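Local coordinates for protein soluble epoxide hydrolase (Bacillus megaterium, PDB 4INZ) that is a soluble enzyme of the alpha/beta hydrolase fold family, with a largely parallel central sheet flanked by helices and a helical cap above it, at residues Asp71-Asn76 with Asp90-Asp95; Thr144-Leu149 with Leu223-Glu228; Gly194-Asp199 with Pro286-Pro291. The protein carries 1 engineered substitution. All blocks are in the same frame, centred on the assembly; numbering follows the deposited sequence.

Contact 1: residues Asp71-Asn76 with Asp90-Asp95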
loop_
_atom_site.group_PDB
_atom_site.type_symbol
_atom_site.label_atom_id
_atom_site.label_comp_id
_atom_site.label_asym_id
_atom_site.label_seq_id
_atom_site.Cartn_x
_atom_site.Cartn_y
_atom_site.Cartn_z
ATOM N N ASP A 71 9.411 2.989 4.211
ATOM C CA ASP A 71 9.672 3.055 2.777
ATOM C C ASP A 71 9.955 1.636 2.303
ATOM O O ASP A 71 10.953 1.034 2.712
ATOM C CB ASP A 71 10.878 3.948 2.461
ATOM C CG ASP A 71 10.597 5.433 2.677
ATOM O OD1 ASP A 71 9.428 5.868 2.563
ATOM O OD2 ASP A 71 11.571 6.174 2.925
ATOM N N LEU A 72 9.073 1.088 1.472
ATOM C CA LEU A 72 9.261 -0.272 0.961
ATOM C C LEU A 72 10.579 -0.402 0.197
ATOM O O LEU A 72 11.095 0.580 -0.331
ATOM C CB LEU A 72 8.093 -0.663 0.058
ATOM C CG LEU A 72 6.715 -0.689 0.717
ATOM C CD1 LEU A 72 5.645 -1.055 -0.318
ATOM C CD2 LEU A 72 6.688 -1.665 1.895
ATOM N N ARG A 73 11.115 -1.617 0.125
ATOM C CA ARG A 73 12.373 -1.820 -0.583
ATOM C C ARG A 73 12.257 -1.262 -1.995
ATOM O O ARG A 73 11.225 -1.421 -2.658
ATOM C CB ARG A 73 12.805 -3.297 -0.596
ATOM C CG ARG A 73 11.812 -4.265 -1.238
ATOM C CD ARG A 73 12.419 -5.658 -1.402
ATOM N NE ARG A 73 12.850 -6.249 -0.136
ATOM C CZ ARG A 73 13.910 -7.049 -0.012
ATOM N NH1 ARG A 73 14.642 -7.358 -1.074
ATOM N NH2 ARG A 73 14.239 -7.550 1.173
ATOM N N GLY A 74 13.309 -0.582 -2.436
ATOM C CA GLY A 74 13.316 0.026 -3.751
ATOM C C GLY A 74 12.846 1.472 -3.757
ATOM O O GLY A 74 13.125 2.198 -4.700
ATOM N N TYR A 75 12.140 1.885 -2.705
ATOM C CA TYR A 75 11.550 3.225 -2.634
ATOM C C TYR A 75 12.354 4.232 -1.813
ATOM O O TYR A 75 12.897 3.897 -0.757
ATOM C CB TYR A 75 10.147 3.157 -2.022
ATOM C CG TYR A 75 9.059 2.689 -2.954
ATOM C CD1 TYR A 75 8.870 1.335 -3.213
ATOM C CD2 TYR A 75 8.197 3.602 -3.563
ATOM C CE1 TYR A 75 7.847 0.903 -4.054
ATOM C CE2 TYR A 75 7.183 3.177 -4.398
ATOM C CZ TYR A 75 7.018 1.827 -4.645
ATOM O OH TYR A 75 6.005 1.406 -5.477
ATOM N N ASN A 76 12.379 5.477 -2.290
ATOM C CA ASN A 76 12.986 6.585 -1.556
ATOM C C ASN A 76 14.380 6.215 -1.052
ATOM O O ASN A 76 15.251 5.859 -1.844
ATOM C CB ASN A 76 12.069 7.015 -0.398
ATOM C CG ASN A 76 12.481 8.338 0.228
ATOM O OD1 ASN A 76 13.040 9.206 -0.439
ATOM N ND2 ASN A 76 12.212 8.493 1.520
ATOM N N ASP A 90 6.959 -13.175 -1.160
ATOM C CA ASP A 90 7.480 -13.798 0.052
ATOM C C ASP A 90 8.564 -12.931 0.695
ATOM O O ASP A 90 8.680 -12.869 1.923
ATOM C CB ASP A 90 8.038 -15.198 -0.232
ATOM C CG ASP A 90 6.951 -16.220 -0.534
ATOM O OD1 ASP A 90 5.760 -15.909 -0.349
ATOM O OD2 ASP A 90 7.296 -17.351 -0.941
ATOM N N VAL A 91 9.359 -12.269 -0.143
ATOM C CA VAL A 91 10.417 -11.391 0.341
ATOM C C VAL A 91 9.812 -10.174 1.027
ATOM O O VAL A 91 10.211 -9.806 2.133
ATOM C CB VAL A 91 11.336 -10.927 -0.800
ATOM C CG1 VAL A 91 12.420 -9.999 -0.257
ATOM C CG2 VAL A 91 11.959 -12.136 -1.487
ATOM N N LEU A 92 8.835 -9.563 0.363
ATOM C CA LEU A 92 8.160 -8.385 0.892
ATOM C C LEU A 92 7.456 -8.681 2.213
ATOM O O LEU A 92 7.476 -7.866 3.132
ATOM C CB LEU A 92 7.150 -7.868 -0.135
ATOM C CG LEU A 92 7.773 -7.465 -1.475
ATOM C CD1 LEU A 92 6.713 -7.319 -2.548
ATOM C CD2 LEU A 92 8.585 -6.180 -1.335
ATOM N N VAL A 93 6.829 -9.851 2.300
ATOM C CA VAL A 93 6.143 -10.261 3.522
ATOM C C VAL A 93 7.126 -10.448 4.677
ATOM O O VAL A 93 6.834 -10.083 5.817
ATOM C CB VAL A 93 5.308 -11.554 3.305
ATOM C CG1 VAL A 93 4.904 -12.179 4.644
ATOM C CG2 VAL A 93 4.075 -11.263 2.456
ATOM N N GLU A 94 8.296 -11.008 4.380
ATOM C CA GLU A 94 9.325 -11.190 5.401
ATOM C C GLU A 94 9.887 -9.845 5.862
ATOM O O GLU A 94 10.221 -9.675 7.038
ATOM C CB GLU A 94 10.444 -12.111 4.903
ATOM C CG GLU A 94 11.608 -12.257 5.878
ATOM C CD GLU A 94 11.286 -13.130 7.091
ATOM O OE1 GLU A 94 10.142 -13.613 7.215
ATOM O OE2 GLU A 94 12.195 -13.335 7.925
ATOM N N ASP A 95 9.989 -8.887 4.944
ATOM C CA ASP A 95 10.389 -7.537 5.325
ATOM C C ASP A 95 9.496 -7.065 6.459
ATOM O O ASP A 95 9.976 -6.569 7.478
ATOM C CB ASP A 95 10.255 -6.549 4.159
ATOM C CG ASP A 95 11.409 -6.630 3.178
ATOM O OD1 ASP A 95 12.378 -7.375 3.443
ATOM O OD2 ASP A 95 11.344 -5.932 2.142
HETATM O O HOH W 1 9.952 -3.586 1.879
#
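Arg73 reaches Asp95 and Val91 because its first torsion, chi1 59°, sets CG between the backbone N and the carbonyl carbon, and a second bend at chi3 turns the guanidinium across the end of the aspartate. Asp95 has its own CG anti to the carbonyl carbon, and a nearly flat chi2 orients its two oxygens for the arginine. The result is a side-on, two-pronged salt bridge: Arg73 NE lies 2.7 Å from Asp95 OD2, with the bond nearly straight at 171°, and Arg73 NH2 lies 2.9 Å from Asp95 OD1. Both oxygens use their syn lone pairs, and the two flat groups are only 19° from coplanar, which fixes the rotation of each. One helical turn back, Val91 CG1 comes over the centre of one guanidinium face, 3.3 Å from Arg73 CZ. Leu92 CD2 packs against the aliphatic part of the same chain, 3.8 Å from Arg73 CG. A water adds a third link, taking a hydrogen bond from Arg73 N at 2.9 Å and donating to Asp95 OD2 at 2.7 Å. Asp95 OD1 is also held by Asn26, so the buried carboxylate has several donors, which would probably favour its charged form. On the loop side, a type II turn runs from Leu72 to Tyr75, closed by Tyr75 N to Leu72 O, with Gly74 at the positive-phi corner; the carbonyl of Arg73 meets the hydroxyl of Tyr219. Turn and salt bridge together tie the loop after strand 66-70 to helix 89-102, within a beta-alpha-beta crossover of the alpha/beta hydrolase fold.

Contact 2: residues Thr144-Leu149 with Leu223-Glu228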
loop_
_atom_site.group_PDB
_atom_site.type_symbol
_atom_site.label_atom_id
_atom_site.label_comp_id
_atom_site.label_asym_id
_atom_site.label_seq_id
_atom_site.Cartn_x
_atom_site.Cartn_y
_atom_site.Cartn_z
ATOM N N THR A 144 -11.107 -11.094 -3.369
ATOM C CA THR A 144 -12.052 -10.352 -4.189
ATOM C C THR A 144 -11.385 -9.750 -5.421
ATOM O O THR A 144 -12.024 -9.600 -6.460
ATOM C CB THR A 144 -12.822 -9.261 -3.399
ATOM O OG1 THR A 144 -11.916 -8.242 -2.950
ATOM C CG2 THR A 144 -13.561 -9.874 -2.206
ATOM N N PHE A 145 -10.100 -9.409 -5.319
ATOM C CA PHE A 145 -9.422 -8.814 -6.467
ATOM C C PHE A 145 -9.334 -9.777 -7.643
ATOM O O PHE A 145 -9.552 -9.391 -8.793
ATOM C CB PHE A 145 -8.022 -8.310 -6.117
ATOM C CG PHE A 145 -7.344 -7.613 -7.257
ATOM C CD1 PHE A 145 -7.882 -6.448 -7.789
ATOM C CD2 PHE A 145 -6.174 -8.115 -7.805
ATOM C CE1 PHE A 145 -7.263 -5.796 -8.839
ATOM C CE2 PHE A 145 -5.552 -7.464 -8.857
ATOM C CZ PHE A 145 -6.101 -6.308 -9.376
ATOM N N MET A 146 -8.996 -11.031 -7.362
ATOM C CA MET A 146 -8.955 -12.039 -8.416
ATOM C C MET A 146 -10.350 -12.251 -9.005
ATOM O O MET A 146 -10.508 -12.411 -10.213
ATOM C CB MET A 146 -8.386 -13.352 -7.887
ATOM C CG MET A 146 -6.948 -13.234 -7.421
ATOM S SD MET A 146 -5.797 -12.729 -8.725
ATOM C CE MET A 146 -5.748 -14.221 -9.736
ATOM N N ARG A 147 -11.363 -12.237 -8.145
ATOM C CA ARG A 147 -12.737 -12.356 -8.614
ATOM C C ARG A 147 -13.074 -11.257 -9.628
ATOM O O ARG A 147 -13.680 -11.515 -10.665
ATOM C CB ARG A 147 -13.702 -12.297 -7.432
ATOM C CG ARG A 147 -15.162 -12.547 -7.785
ATOM C CD ARG A 147 -16.051 -12.179 -6.613
ATOM N NE ARG A 147 -15.905 -10.770 -6.265
ATOM C CZ ARG A 147 -16.245 -10.242 -5.093
ATOM N NH1 ARG A 147 -16.747 -11.012 -4.134
ATOM N NH2 ARG A 147 -16.072 -8.942 -4.874
ATOM N N GLU A 148 -12.682 -10.024 -9.326
ATOM C CA GLU A 148 -12.993 -8.907 -10.214
ATOM C C GLU A 148 -12.162 -8.931 -11.499
ATOM O O GLU A 148 -12.667 -8.601 -12.572
ATOM C CB GLU A 148 -12.849 -7.571 -9.481
ATOM C CG GLU A 148 -13.722 -7.474 -8.235
ATOM C CD GLU A 148 -15.210 -7.673 -8.536
ATOM O OE1 GLU A 148 -15.700 -7.116 -9.542
ATOM O OE2 GLU A 148 -15.887 -8.389 -7.764
ATOM N N LEU A 149 -10.895 -9.329 -11.394
ATOM C CA LEU A 149 -10.057 -9.474 -12.587
ATOM C C LEU A 149 -10.655 -10.491 -13.548
ATOM O O LEU A 149 -10.532 -10.353 -14.766
ATOM C CB LEU A 149 -8.638 -9.913 -12.222
ATOM C CG LEU A 149 -7.652 -8.843 -11.766
ATOM C CD1 LEU A 149 -6.258 -9.453 -11.624
ATOM C CD2 LEU A 149 -7.639 -7.678 -12.752
ATOM N N LEU A 223 3.935 -10.178 -10.774
ATOM C CA LEU A 223 2.509 -10.480 -10.652
ATOM C C LEU A 223 2.096 -11.646 -11.545
ATOM O O LEU A 223 2.522 -11.748 -12.696
ATOM C CB LEU A 223 1.661 -9.249 -10.968
ATOM C CG LEU A 223 1.768 -8.100 -9.964
ATOM C CD1 LEU A 223 1.053 -6.862 -10.485
ATOM C CD2 LEU A 223 1.193 -8.530 -8.621
ATOM N N LYS A 224 1.258 -12.523 -11.003
ATOM C CA LYS A 224 0.770 -13.676 -11.748
ATOM C C LYS A 224 -0.719 -13.507 -12.007
ATOM O O LYS A 224 -1.551 -14.170 -11.389
ATOM C CB LYS A 224 1.041 -14.967 -10.974
ATOM C CG LYS A 224 2.524 -15.231 -10.731
ATOM C CD LYS A 224 3.264 -15.459 -12.046
ATOM C CE LYS A 224 4.530 -14.612 -12.146
ATOM N NZ LYS A 224 5.544 -14.930 -11.095
ATOM N N ILE A 225 -1.048 -12.595 -12.914
ATOM C CA ILE A 225 -2.442 -12.260 -13.184
ATOM C C ILE A 225 -2.682 -12.104 -14.670
ATOM O O ILE A 225 -3.611 -11.413 -15.081
ATOM C CB ILE A 225 -2.852 -10.940 -12.487
ATOM C CG1 ILE A 225 -2.024 -9.764 -13.022
ATOM C CG2 ILE A 225 -2.717 -11.073 -10.978
ATOM C CD1 ILE A 225 -2.464 -8.403 -12.490
ATOM N N PHE A 226 -1.846 -12.752 -15.475
ATOM C CA PHE A 226 -1.885 -12.540 -16.918
ATOM C C PHE A 226 -2.325 -13.767 -17.719
ATOM O O PHE A 226 -3.107 -13.637 -18.661
ATOM C CB PHE A 226 -0.540 -11.993 -17.405
ATOM C CG PHE A 226 -0.118 -10.734 -16.700
ATOM C CD1 PHE A 226 -0.811 -9.551 -16.900
ATOM C CD2 PHE A 226 0.954 -10.736 -15.823
ATOM C CE1 PHE A 226 -0.434 -8.390 -16.247
ATOM C CE2 PHE A 226 1.334 -9.578 -15.166
ATOM C CZ PHE A 226 0.639 -8.405 -15.379
ATOM N N THR A 227 -1.848 -14.951 -17.339
ATOM C CA THR A 227 -2.233 -16.186 -18.037
ATOM C C THR A 227 -3.575 -16.731 -17.560
ATOM O O THR A 227 -4.048 -16.385 -16.475
ATOM C CB THR A 227 -1.183 -17.301 -17.863
ATOM O OG1 THR A 227 -1.173 -17.752 -16.499
ATOM C CG2 THR A 227 0.208 -16.805 -18.257
ATOM N N GLU A 228 -4.180 -17.597 -18.371
ATOM C CA GLU A 228 -5.445 -18.231 -18.015
ATOM C C GLU A 228 -5.330 -18.953 -16.683
ATOM O O GLU A 228 -6.143 -18.744 -15.781
ATOM C CB GLU A 228 -5.875 -19.231 -19.088
ATOM C CG GLU A 228 -6.315 -18.615 -20.397
ATOM C CD GLU A 228 -6.804 -19.661 -21.385
ATOM O OE1 GLU A 228 -7.291 -20.727 -20.938
ATOM O OE2 GLU A 228 -6.696 -19.419 -22.607
#
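Ile225 meets Leu149 and Met146 inside the helical cap that alpha/beta hydrolases of this kind carry between two strands of the central sheet, here 131-137 and 248-253. At the branch point, Ile225 CB sits 3.8 Å from Leu149 CD1, the leucine side chain coming in at about a right angle. From CB the chain splits. The CG2 methyl, turned beside the backbone N, reaches 3.9 Å from the same Leu149 CD1 and also meets Met146 SD, 4.2 Å from Ile225 CG2. CG1, with chi1 62° placing it between the backbone N and the carbonyl carbon, lies over the centre of the ring of the next residue, Phe226, 3.7 Å above its plane. The tip, Ile225 CD1, ends 4.0 Å from Leu149 CD1, so that one leucine methyl touches the isoleucine at three carbons. A bound di(hydroxyethyl)ether also lies about 4 Å from the Ile225 side chain at the nearest atoms.

The helix side offers Met146 and Leu149, three residues apart and so close together on one side of helix 142-151. The first torsion of the methionine and the bend at chi2 place its sulfur by the isoleucine, while chi3 turns the terminal methyl. The contact between the two segments is apolar, with no hydrogen bond across it. Leu149 is backed by Leu231 from helix 228-231, whose start Thr227 caps with its side chain. Within the helix Leu149 has a further neighbour one turn back, its CG resting 3.8 Å above the Phe145 ring plane, offset toward the rim.

Contact 3: residues Gly194-Asp199 with Pro286-Pro291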
loop_
_atom_site.group_PDB
_atom_site.type_symbol
_atom_site.label_atom_id
_atom_site.label_comp_id
_atom_site.label_asym_id
_atom_site.label_seq_id
_atom_site.Cartn_x
_atom_site.Cartn_y
_atom_site.Cartn_z
ATOM N N GLY A 194 -5.430 20.468 -4.547
ATOM C CA GLY A 194 -5.022 21.172 -3.349
ATOM C C GLY A 194 -4.589 20.332 -2.164
ATOM O O GLY A 194 -4.452 20.863 -1.061
ATOM N N TYR A 195 -4.368 19.035 -2.360
ATOM C CA TYR A 195 -3.939 18.204 -1.234
ATOM C C TYR A 195 -2.425 17.947 -1.192
ATOM O O TYR A 195 -1.933 17.289 -0.273
ATOM C CB TYR A 195 -4.743 16.892 -1.125
ATOM C CG TYR A 195 -4.685 15.988 -2.332
ATOM C CD1 TYR A 195 -5.699 16.004 -3.281
ATOM C CD2 TYR A 195 -3.635 15.099 -2.509
ATOM C CE1 TYR A 195 -5.664 15.170 -4.385
ATOM C CE2 TYR A 195 -3.589 14.258 -3.612
ATOM C CZ TYR A 195 -4.612 14.298 -4.546
ATOM O OH TYR A 195 -4.580 13.478 -5.654
ATOM N N LEU A 196 -1.707 18.464 -2.186
ATOM C CA LEU A 196 -0.241 18.519 -2.147
ATOM C C LEU A 196 0.244 19.962 -2.105
ATOM O O LEU A 196 -0.061 20.756 -3.009
ATOM C CB LEU A 196 0.375 17.834 -3.370
ATOM C CG LEU A 196 0.110 16.339 -3.532
ATOM C CD1 LEU A 196 0.736 15.850 -4.826
ATOM C CD2 LEU A 196 0.662 15.565 -2.333
ATOM N N THR A 197 0.993 20.303 -1.058
ATOM C CA THR A 197 1.631 21.620 -0.969
ATOM C C THR A 197 2.927 21.602 -1.767
ATOM O O THR A 197 3.382 20.543 -2.190
ATOM C CB THR A 197 2.023 21.971 0.471
ATOM O OG1 THR A 197 3.066 21.083 0.900
ATOM C CG2 THR A 197 0.829 21.851 1.411
ATOM N N ALA A 198 3.530 22.775 -1.954
ATOM C CA ALA A 198 4.807 22.869 -2.649
ATOM C C ALA A 198 5.851 21.994 -1.962
ATOM O O ALA A 198 6.643 21.323 -2.617
ATOM C CB ALA A 198 5.285 24.323 -2.702
ATOM N N ASP A 199 5.855 22.008 -0.635
ATOM C CA ASP A 199 6.799 21.175 0.101
ATOM C C ASP A 199 6.503 19.690 -0.108
ATOM O O ASP A 199 7.426 18.875 -0.173
ATOM C CB ASP A 199 6.819 21.533 1.588
ATOM C CG ASP A 199 7.513 22.865 1.860
ATOM O OD1 ASP A 199 8.075 23.461 0.913
ATOM O OD2 ASP A 199 7.512 23.313 3.027
ATOM N N PRO A 286 -7.333 8.240 -0.175
ATOM C CA PRO A 286 -8.120 9.004 0.798
ATOM C C PRO A 286 -7.266 9.549 1.936
ATOM O O PRO A 286 -7.567 10.613 2.458
ATOM C CB PRO A 286 -9.092 7.963 1.356
ATOM C CG PRO A 286 -9.228 6.943 0.265
ATOM C CD PRO A 286 -7.855 6.877 -0.372
ATOM N N GLN A 287 -6.223 8.826 2.321
ATOM C CA GLN A 287 -5.492 9.198 3.522
ATOM C C GLN A 287 -4.918 10.616 3.464
ATOM O O GLN A 287 -4.849 11.288 4.495
ATOM C CB GLN A 287 -4.426 8.152 3.896
ATOM C CG GLN A 287 -3.234 8.043 2.951
ATOM C CD GLN A 287 -3.459 7.057 1.821
ATOM O OE1 GLN A 287 -4.553 6.982 1.260
ATOM N NE2 GLN A 287 -2.420 6.281 1.489
ATOM N N HIS A 288 -4.503 11.077 2.280
ATOM C CA HIS A 288 -4.062 12.473 2.170
ATOM C C HIS A 288 -4.966 13.381 1.336
ATOM O O HIS A 288 -4.783 14.594 1.342
ATOM C CB HIS A 288 -2.562 12.639 1.819
ATOM C CG HIS A 288 -2.189 12.253 0.421
ATOM N ND1 HIS A 288 -0.952 12.548 -0.116
ATOM C CD2 HIS A 288 -2.863 11.578 -0.540
ATOM C CE1 HIS A 288 -0.882 12.077 -1.347
ATOM N NE2 HIS A 288 -2.029 11.482 -1.630
ATOM N N GLU A 289 -5.963 12.802 0.666
ATOM C CA GLU A 289 -6.990 13.606 -0.003
ATOM C C GLU A 289 -7.998 14.195 0.981
ATOM O O GLU A 289 -8.397 15.362 0.854
ATOM C CB GLU A 289 -7.745 12.772 -1.039
ATOM C CG GLU A 289 -6.909 12.341 -2.217
ATOM C CD GLU A 289 -7.703 11.522 -3.221
ATOM O OE1 GLU A 289 -8.860 11.908 -3.523
ATOM O OE2 GLU A 289 -7.162 10.497 -3.708
ATOM N N LYS A 290 -8.415 13.379 1.952
ATOM C CA LYS A 290 -9.429 13.761 2.935
ATOM C C LYS A 290 -8.983 13.314 4.326
ATOM O O LYS A 290 -9.614 12.456 4.950
ATOM C CB LYS A 290 -10.769 13.098 2.597
ATOM C CG LYS A 290 -11.349 13.504 1.248
ATOM C CD LYS A 290 -11.719 14.980 1.208
ATOM C CE LYS A 290 -12.445 15.333 -0.095
ATOM N NZ LYS A 290 -13.050 16.710 -0.102
ATOM N N PRO A 291 -7.888 13.891 4.821
ATOM C CA PRO A 291 -7.283 13.352 6.046
ATOM C C PRO A 291 -8.185 13.455 7.276
ATOM O O PRO A 291 -8.152 12.561 8.125
ATOM C CB PRO A 291 -6.022 14.210 6.220
ATOM C CG PRO A 291 -6.312 15.468 5.459
ATOM C CD PRO A 291 -7.119 15.021 4.273
HETATM O O HOH W 2 -3.142 16.560 2.111
HETATM O O HOH W 3 -4.899 10.288 -5.164
#
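Tyr195 lays its ring over the aliphatic chain of Glu289, whose CG stands 3.8 Å from the ring centroid and 13° off the normal, a CH-pi contact. The two side chains run side by side in the same direction. The ring gets there with CG between backbone N and carbonyl carbon (chi1 59°). The backbones themselves run close here, with Tyr195 CB 3.4 Å from His288 O. The tyrosine and His288 rings meet obliquely, planes 53° apart, with Tyr195 CD2 over the centre of one imidazole face, while Leu196 CD2 touches His288 CE1 at 3.9 Å.

No direct hydrogen bond crosses, but two waters do the bridging. One donates to both Tyr195 O and His288 O; the other donates to Glu289 OE2, 2.7 Å away, and has the phenol oxygen of Tyr195 as a longer neighbour. The polar ends are held elsewhere: His288 ND1 pairs with Arg55, and the Glu289 carboxylate receives the backbone N-H groups of Ser283 and Ala285. Segment 194-199 lies among the cap helices between strands 131-137 and 248-253, and segment 286-291 follows strand 274-279, so the contact joins cap to sheet-bearing domain in this alpha/beta hydrolase fold.

In the fold
Contact 1 lies in the sheet-bearing domain, contact 2 in the helical cap, and contact 3 between the two. The centre of contact 1 is the nearest to the centre of the chain, about 11 Å from it, and its chemistry is a buried ion pair. Contact 2 is also buried, though its centre is about 18 Å from that of the chain, and is purely apolar. Contact 3, about 17 Å from centre to centre, is partly buried and combines an oblique aromatic pair, a CH-pi contact and bridging waters. No helix or strand is common to any two, and none touch. Contacts 2 and 3 lie on opposite sides of the chain's centre, while their segments alternate along the chain.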